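PDB 4N04: Glyoxalase/bleomycin resistance protein/dioxygenase, which probably acts as a dioxygenase or related enzyme of the glyoxalase/bleomycin resistance superfamily, although its substrate and reaction are not established. Local coordinates for residues A10-G15 / D105-A110; T39-Q44 / L51-R56. The protein carries 1 engineered substitution. All blocks are in the same frame, centred on the assembly; numbering follows the deposited sequence.

Contact 1. Residues A10-G15 / D105-A110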
ATOM      1  N   ALA A  10      -5.740  -7.587  -3.851  1.00 29.48           N
ATOM      2  CA  ALA A  10      -5.268  -6.501  -4.702  1.00 30.23           C
ATOM      3  C   ALA A  10      -3.766  -6.663  -4.927  1.00 28.24           C
ATOM      4  O   ALA A  10      -2.990  -6.624  -3.968  1.00 29.00           O
ATOM      5  CB  ALA A  10      -5.586  -5.140  -4.075  1.00 28.95           C
ATOM      6  N   GLY A  11      -3.359  -6.857  -6.183  1.00 27.49           N
ATOM      7  CA  GLY A  11      -1.965  -7.130  -6.501  1.00 27.55           C
ATOM      8  C   GLY A  11      -1.127  -5.964  -7.015  1.00 28.59           C
ATOM      9  O   GLY A  11      -1.624  -5.033  -7.653  1.00 27.45           O
ATOM     10  N   VAL A  12       0.167  -6.011  -6.732  1.00 31.02           N
ATOM     11  CA  VAL A  12       1.094  -5.020  -7.243  1.00 27.91           C
ATOM     12  C   VAL A  12       2.311  -5.739  -7.796  1.00 28.46           C
ATOM     13  O   VAL A  12       2.971  -6.483  -7.087  1.00 31.30           O
ATOM     14  CB  VAL A  12       1.552  -4.027  -6.140  1.00 29.40           C
ATOM     15  CG1 VAL A  12       2.552  -3.032  -6.713  1.00 29.27           C
ATOM     16  CG2 VAL A  12       0.349  -3.293  -5.519  1.00 28.77           C
ATOM     17  N   ALA A  13       2.609  -5.542  -9.070  1.00 31.59           N
ATOM     18  CA  ALA A  13       3.843  -6.081  -9.613  1.00 29.05           C
ATOM     19  C   ALA A  13       5.012  -5.186  -9.199  1.00 31.21           C
ATOM     20  O   ALA A  13       4.930  -3.952  -9.311  1.00 29.85           O
ATOM     21  CB  ALA A  13       3.759  -6.187 -11.137  1.00 28.75           C
ATOM     22  N   VAL A  14       6.102  -5.791  -8.738  1.00 31.45           N
ATOM     23  CA  VAL A  14       7.288  -5.013  -8.378  1.00 32.89           C
ATOM     24  C   VAL A  14       8.573  -5.448  -9.114  1.00 36.76           C
ATOM     25  O   VAL A  14       8.646  -6.544  -9.685  1.00 34.49           O
ATOM     26  CB  VAL A  14       7.531  -5.014  -6.846  1.00 34.01           C
ATOM     27  CG1 VAL A  14       6.249  -4.609  -6.095  1.00 32.96           C
ATOM     28  CG2 VAL A  14       8.029  -6.374  -6.387  1.00 35.07           C
ATOM     29  N   GLY A  15       9.565  -4.563  -9.098  1.00 36.50           N
ATOM     30  CA  GLY A  15      10.865  -4.842  -9.693  1.00 40.38           C
ATOM     31  C   GLY A  15      11.773  -5.621  -8.753  1.00 49.26           C
ATOM     32  O   GLY A  15      11.847  -6.840  -8.821  1.00 53.93           O
ATOM     33  N   ASP A 105       8.891   1.386  -7.315  1.00 33.32           N
ATOM     34  CA  ASP A 105       8.761   1.321  -8.773  1.00 36.54           C
ATOM     35  C   ASP A 105       7.861   2.385  -9.390  1.00 36.59           C
ATOM     36  O   ASP A 105       7.838   2.544 -10.614  1.00 39.60           O
ATOM     37  CB  ASP A 105       8.269  -0.055  -9.200  1.00 38.92           C
ATOM     38  CG  ASP A 105       9.301  -1.130  -8.946  1.00 45.05           C
ATOM     39  OD1 ASP A 105      10.313  -1.162  -9.674  1.00 48.23           O
ATOM     40  OD2 ASP A 105       9.106  -1.936  -8.016  1.00 48.38           O
ATOM     41  N   GLY A 106       7.112   3.107  -8.562  1.00 32.21           N
ATOM     42  CA  GLY A 106       6.238   4.143  -9.073  1.00 28.20           C
ATOM     43  C   GLY A 106       4.750   3.825  -9.055  1.00 35.39           C
ATOM     44  O   GLY A 106       3.937   4.652  -9.467  1.00 33.69           O
ATOM     45  N   SER A 107       4.377   2.637  -8.595  1.00 26.85           N
ATOM     46  CA  SER A 107       2.966   2.330  -8.432  1.00 30.34           C
ATOM     47  C   SER A 107       2.357   3.254  -7.376  1.00 32.94           C
ATOM     48  O   SER A 107       3.051   3.707  -6.462  1.00 33.72           O
ATOM     49  CB  SER A 107       2.765   0.871  -8.047  1.00 26.79           C
ATOM     50  OG  SER A 107       2.926   0.033  -9.165  1.00 27.55           O
ATOM     51  N   GLU A 108       1.062   3.529  -7.515  1.00 32.86           N
ATOM     52  CA  GLU A 108       0.357   4.467  -6.643  1.00 37.03           C
ATOM     53  C   GLU A 108      -0.499   3.743  -5.616  1.00 32.65           C
ATOM     54  O   GLU A 108      -1.397   2.981  -5.971  1.00 36.43           O
ATOM     55  CB  GLU A 108      -0.536   5.394  -7.475  1.00 38.01           C
ATOM     56  CG  GLU A 108       0.228   6.265  -8.461  1.00 44.80           C
ATOM     57  CD  GLU A 108      -0.679   7.037  -9.433  1.00 52.99           C
ATOM     58  OE1 GLU A 108      -1.918   6.926  -9.323  1.00 58.07           O
ATOM     59  OE2 GLU A 108      -0.150   7.754 -10.316  1.00 54.18           O
ATOM     60  N   ILE A 109      -0.206   3.973  -4.345  1.00 33.37           N
ATOM     61  CA  ILE A 109      -1.040   3.459  -3.273  1.00 33.45           C
ATOM     62  C   ILE A 109      -1.701   4.631  -2.566  1.00 37.38           C
ATOM     63  O   ILE A 109      -1.035   5.380  -1.849  1.00 39.01           O
ATOM     64  CB  ILE A 109      -0.216   2.666  -2.221  1.00 33.82           C
ATOM     65  CG1 ILE A 109       0.763   1.723  -2.908  1.00 33.03           C
ATOM     66  CG2 ILE A 109      -1.135   1.904  -1.286  1.00 34.10           C
ATOM     67  CD1 ILE A 109       0.092   0.605  -3.665  1.00 31.97           C
ATOM     68  N   ALA A 110      -3.004   4.790  -2.760  1.00 34.73           N
ATOM     69  CA  ALA A 110      -3.714   5.916  -2.164  1.00 36.35           C
ATOM     70  C   ALA A 110      -4.533   5.531  -0.936  1.00 37.39           C
ATOM     71  O   ALA A 110      -5.083   4.426  -0.844  1.00 36.61           O
ATOM     72  CB  ALA A 110      -4.589   6.619  -3.196  1.00 36.23           C
TER
HETATM   73  O   HOH W   1       5.231  -1.366  -8.410  1.00 25.07           O
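Gly-15 N donates a nearly straight hydrogen bond to Asp-105 OD2, 2.9 Å long with 174° at the hydrogen, where two sheets of the vicinal oxygen chelate fold approach each other. The segments run roughly antiparallel but are not a strand pair: the nearest alpha carbons, of Val-14 and Asp-105, are 6.5 Å apart, and side chains, a water and the backbone polar atoms of Ala-13 and Gly-15 make the junction, with no backbone-to-backbone hydrogen bond. Asp-105 has CG anti to its own carbonyl carbon (chi1 -68°), and the donor stands above the carboxylate plane, 46° out of it. The same OD2 lies 3.6 Å from Val-14 CA. Further along, a water joins the segments, donating to Ala-13 O and accepting from Ser-107 OG, both at 2.8 Å. Ser-107 OG also accepts from Ala-63 N, so this buried hydroxyl has two partners that limit its rotation. Val-12 spreads its two methyls over different neighbours. CG1, anti to the backbone N, reaches 3.9 Å from Ser-107 OG. Tyr-24 of helix 17-28 touches the side chains of both Val-12 and Ile-109, and between these two residues the nearest approach is 4.3 Å, from Val-12 CG2 to Ile-109 CD1.

Contact 2. Residues T39-Q44 / L51-R56; sequences TEAVWQ and LYIVER
Three groups of the opposite strand meet Leu-51 O. Trp-43 N gives it the shortest hydrogen bond of the pair, 2.7 Å and 176° at the hydrogen; Val-42 CA adds a longer C-H...O contact, and Trp-43 CE3 brings the indole edge to 3.6 Å, with the oxygen in the ring plane. The same ring reaches Ile-53: Trp-43 CH2 lies 3.9 Å from Ile-53 CD1, which sits near the indole plane at its edge. Ile-53 CG1 lies between its backbone N and carbonyl carbon (chi1 62°), bringing it 4.0 Å from Ala-41 CB. This is an antiparallel beta hairpin: strand directions differ by 171°, and hydrogen-bonded pairs Ala-41/Ile-53 and Trp-43/Leu-51 alternate with non-hydrogen-bonded pairs Glu-40/Val-54 and Val-42/Tyr-52. The indole side packs on helix 17-28, and Trp-43 NE1 donates to Ala-30 O. On the other face, Glu-40 runs beside Val-54, its CG only 3.4 Å from Val-54 CB, and Glu-40 OE2 hydrogen-bonds the amine of a bound buffer molecule, probably from crystallisation. At the Thr-39 end, Glu-55 N donates to Thr-39 O at 3.0 Å. Glu-55 OE2 lies 3.7 Å from Thr-39 CG2 and accepts a hydrogen bond from Phe-17 N.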
ATOM      1  N   THR A  39       9.456 -14.640  -3.891  1.00 55.40           N
ATOM      2  CA  THR A  39       9.279 -13.265  -4.335  1.00 56.74           C
ATOM      3  C   THR A  39       7.798 -12.843  -4.370  1.00 51.99           C
ATOM      4  O   THR A  39       7.343 -12.177  -5.298  1.00 47.53           O
ATOM      5  CB  THR A  39      10.001 -13.003  -5.667  1.00 58.19           C
ATOM      6  OG1 THR A  39       9.614 -13.991  -6.624  1.00 60.70           O
ATOM      7  CG2 THR A  39      11.507 -13.083  -5.460  1.00 52.75           C
ATOM      8  N   GLU A  40       7.075 -13.218  -3.317  1.00 47.42           N
ATOM      9  CA  GLU A  40       5.666 -12.898  -3.166  1.00 50.36           C
ATOM     10  C   GLU A  40       5.293 -12.756  -1.707  1.00 48.15           C
ATOM     11  O   GLU A  40       5.561 -13.636  -0.897  1.00 46.02           O
ATOM     12  CB  GLU A  40       4.801 -13.986  -3.772  1.00 59.17           C
ATOM     13  CG  GLU A  40       3.988 -13.506  -4.922  1.00 69.39           C
ATOM     14  CD  GLU A  40       2.811 -14.398  -5.222  1.00 75.97           C
ATOM     15  OE1 GLU A  40       2.968 -15.334  -6.040  1.00 76.67           O
ATOM     16  OE2 GLU A  40       1.731 -14.151  -4.639  1.00 78.06           O
ATOM     17  N   ALA A  41       4.655 -11.644  -1.377  1.00 46.73           N
ATOM     18  CA  ALA A  41       4.248 -11.383  -0.012  1.00 42.97           C
ATOM     19  C   ALA A  41       2.807 -10.885  -0.002  1.00 47.44           C
ATOM     20  O   ALA A  41       2.431 -10.031  -0.808  1.00 48.21           O
ATOM     21  CB  ALA A  41       5.177 -10.364   0.619  1.00 39.16           C
ATOM     22  N   VAL A  42       2.015 -11.432   0.910  1.00 37.30           N
ATOM     23  CA  VAL A  42       0.607 -11.107   1.061  1.00 36.90           C
ATOM     24  C   VAL A  42       0.358 -10.480   2.432  1.00 44.02           C
ATOM     25  O   VAL A  42       0.809 -11.007   3.447  1.00 45.96           O
ATOM     26  CB  VAL A  42      -0.248 -12.380   0.976  1.00 37.69           C
ATOM     27  CG1 VAL A  42      -1.716 -12.071   1.209  1.00 37.24           C
ATOM     28  CG2 VAL A  42      -0.045 -13.073  -0.351  1.00 37.88           C
ATOM     29  N   TRP A  43      -0.338  -9.347   2.461  1.00 41.22           N
ATOM     30  CA  TRP A  43      -0.795  -8.761   3.714  1.00 37.33           C
ATOM     31  C   TRP A  43      -2.296  -8.903   3.797  1.00 45.06           C
ATOM     32  O   TRP A  43      -3.017  -8.508   2.876  1.00 43.89           O
ATOM     33  CB  TRP A  43      -0.488  -7.272   3.796  1.00 37.71           C
ATOM     34  CG  TRP A  43       0.919  -6.912   4.051  1.00 38.32           C
ATOM     35  CD1 TRP A  43       1.453  -6.506   5.233  1.00 39.62           C
ATOM     36  CD2 TRP A  43       1.982  -6.873   3.097  1.00 43.22           C
ATOM     37  NE1 TRP A  43       2.785  -6.224   5.083  1.00 40.30           N
ATOM     38  CE2 TRP A  43       3.140  -6.447   3.780  1.00 44.36           C
ATOM     39  CE3 TRP A  43       2.072  -7.165   1.731  1.00 37.76           C
ATOM     40  CZ2 TRP A  43       4.372  -6.300   3.147  1.00 40.18           C
ATOM     41  CZ3 TRP A  43       3.297  -7.024   1.103  1.00 44.09           C
ATOM     42  CH2 TRP A  43       4.430  -6.593   1.808  1.00 43.79           C
ATOM     43  N   GLN A  44      -2.774  -9.453   4.905  1.00 46.30           N
ATOM     44  CA  GLN A  44      -4.186  -9.345   5.208  1.00 46.80           C
ATOM     45  C   GLN A  44      -4.393  -8.042   5.946  1.00 44.62           C
ATOM     46  O   GLN A  44      -3.862  -7.853   7.041  1.00 45.27           O
ATOM     47  CB  GLN A  44      -4.674 -10.497   6.064  1.00 47.34           C
ATOM     48  CG  GLN A  44      -6.131 -10.341   6.416  1.00 49.87           C
ATOM     49  CD  GLN A  44      -6.770 -11.657   6.743  1.00 55.86           C
ATOM     50  OE1 GLN A  44      -6.520 -12.658   6.075  1.00 59.13           O
ATOM     51  NE2 GLN A  44      -7.588 -11.676   7.784  1.00 59.22           N
ATOM     52  N   LEU A  51      -3.641  -7.402   0.317  1.00 41.20           N
ATOM     53  CA  LEU A  51      -2.767  -6.764  -0.646  1.00 37.98           C
ATOM     54  C   LEU A  51      -1.570  -7.673  -0.835  1.00 39.99           C
ATOM     55  O   LEU A  51      -1.013  -8.177   0.145  1.00 42.85           O
ATOM     56  CB  LEU A  51      -2.301  -5.413  -0.106  1.00 40.64           C
ATOM     57  CG  LEU A  51      -1.176  -4.699  -0.866  1.00 43.13           C
ATOM     58  CD1 LEU A  51      -1.672  -4.197  -2.214  1.00 39.04           C
ATOM     59  CD2 LEU A  51      -0.599  -3.550  -0.038  1.00 43.26           C
ATOM     60  N   TYR A  52      -1.170  -7.900  -2.083  1.00 33.23           N
ATOM     61  CA  TYR A  52       0.045  -8.665  -2.328  1.00 35.93           C
ATOM     62  C   TYR A  52       0.997  -8.042  -3.347  1.00 38.82           C
ATOM     63  O   TYR A  52       0.571  -7.394  -4.303  1.00 43.56           O
ATOM     64  CB  TYR A  52      -0.271 -10.124  -2.688  1.00 33.78           C
ATOM     65  CG  TYR A  52      -0.845 -10.343  -4.068  1.00 35.50           C
ATOM     66  CD1 TYR A  52      -0.025 -10.708  -5.133  1.00 36.82           C
ATOM     67  CD2 TYR A  52      -2.207 -10.202  -4.308  1.00 35.69           C
ATOM     68  CE1 TYR A  52      -0.550 -10.921  -6.406  1.00 37.73           C
ATOM     69  CE2 TYR A  52      -2.743 -10.422  -5.573  1.00 34.90           C
ATOM     70  CZ  TYR A  52      -1.913 -10.776  -6.618  1.00 37.13           C
ATOM     71  OH  TYR A  52      -2.444 -10.980  -7.877  1.00 37.84           O
ATOM     72  N   ILE A  53       2.290  -8.240  -3.119  1.00 39.66           N
ATOM     73  CA  ILE A  53       3.314  -7.858  -4.080  1.00 34.66           C
ATOM     74  C   ILE A  53       3.969  -9.109  -4.661  1.00 37.52           C
ATOM     75  O   ILE A  53       4.122 -10.126  -3.984  1.00 37.84           O
ATOM     76  CB  ILE A  53       4.384  -6.960  -3.439  1.00 36.06           C
ATOM     77  CG1 ILE A  53       5.110  -7.720  -2.321  1.00 37.89           C
ATOM     78  CG2 ILE A  53       3.755  -5.694  -2.893  1.00 35.81           C
ATOM     79  CD1 ILE A  53       6.208  -6.925  -1.635  1.00 39.59           C
ATOM     80  N   VAL A  54       4.352  -9.039  -5.926  1.00 36.99           N
ATOM     81  CA  VAL A  54       5.034 -10.157  -6.558  1.00 35.77           C
ATOM     82  C   VAL A  54       6.079  -9.587  -7.498  1.00 38.46           C
ATOM     83  O   VAL A  54       5.863  -8.544  -8.100  1.00 35.43           O
ATOM     84  CB  VAL A  54       4.046 -11.055  -7.335  1.00 34.78           C
ATOM     85  CG1 VAL A  54       3.203 -10.227  -8.285  1.00 33.10           C
ATOM     86  CG2 VAL A  54       4.792 -12.166  -8.085  1.00 35.97           C
ATOM     87  N   GLU A  55       7.225 -10.246  -7.608  1.00 39.40           N
ATOM     88  CA  GLU A  55       8.249  -9.781  -8.523  1.00 40.39           C
ATOM     89  C   GLU A  55       7.869 -10.124  -9.974  1.00 39.79           C
ATOM     90  O   GLU A  55       7.943 -11.272 -10.387  1.00 40.15           O
ATOM     91  CB  GLU A  55       9.605 -10.364  -8.133  1.00 47.68           C
ATOM     92  CG  GLU A  55      10.782  -9.745  -8.872  1.00 55.42           C
ATOM     93  CD  GLU A  55      12.145 -10.120  -8.280  1.00 66.30           C
ATOM     94  OE1 GLU A  55      12.978 -10.662  -9.032  1.00 72.69           O
ATOM     95  OE2 GLU A  55      12.398  -9.861  -7.079  1.00 68.26           O
ATOM     96  N   ARG A  56       7.400  -9.126 -10.720  1.00 39.08           N
ATOM     97  CA  ARG A  56       7.179  -9.257 -12.160  1.00 42.55           C
ATOM     98  C   ARG A  56       7.629  -7.932 -12.750  1.00 42.23           C
ATOM     99  O   ARG A  56       6.808  -7.035 -12.978  1.00 41.37           O
ATOM    100  CB  ARG A  56       5.700  -9.504 -12.512  1.00 42.31           C
ATOM    101  CG  ARG A  56       4.952 -10.416 -11.563  1.00 47.43           C
ATOM    102  CD  ARG A  56       4.468 -11.683 -12.231  1.00 52.93           C
ATOM    103  NE  ARG A  56       3.288 -11.511 -13.086  1.00 50.87           N
ATOM    104  CZ  ARG A  56       3.312 -11.665 -14.406  1.00 52.03           C
ATOM    105  NH1 ARG A  56       2.214 -11.516 -15.129  1.00 42.56           N
ATOM    106  NH2 ARG A  56       4.454 -11.974 -15.006  1.00 59.15           N
TER

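Overall arrangement
From the N terminus, strand 8-14 and the residue after it supply the first half of contact 1, and the chain then passes through helix 17-28 and strand 34-37. Contact 2 closes a short loop, pairing strand 40-46 with strand 49-55. Contact 1 closes only some ninety residues after its first segment, so its long loop encloses contact 2 without crossing it. Their centres are about 10 Å apart and they share a sheet: Val-12 N to Tyr-52 O and Val-14 N to Val-54 O, each 2.8 Å, are probable hydrogen bonds between parallel strands 8-14 and 49-55. Contact 2 thus lies within the first sheet, whereas contact 1 joins one of its two outermost strands, 8-14, to the second sheet, largely through the loop leading into strand 108-113.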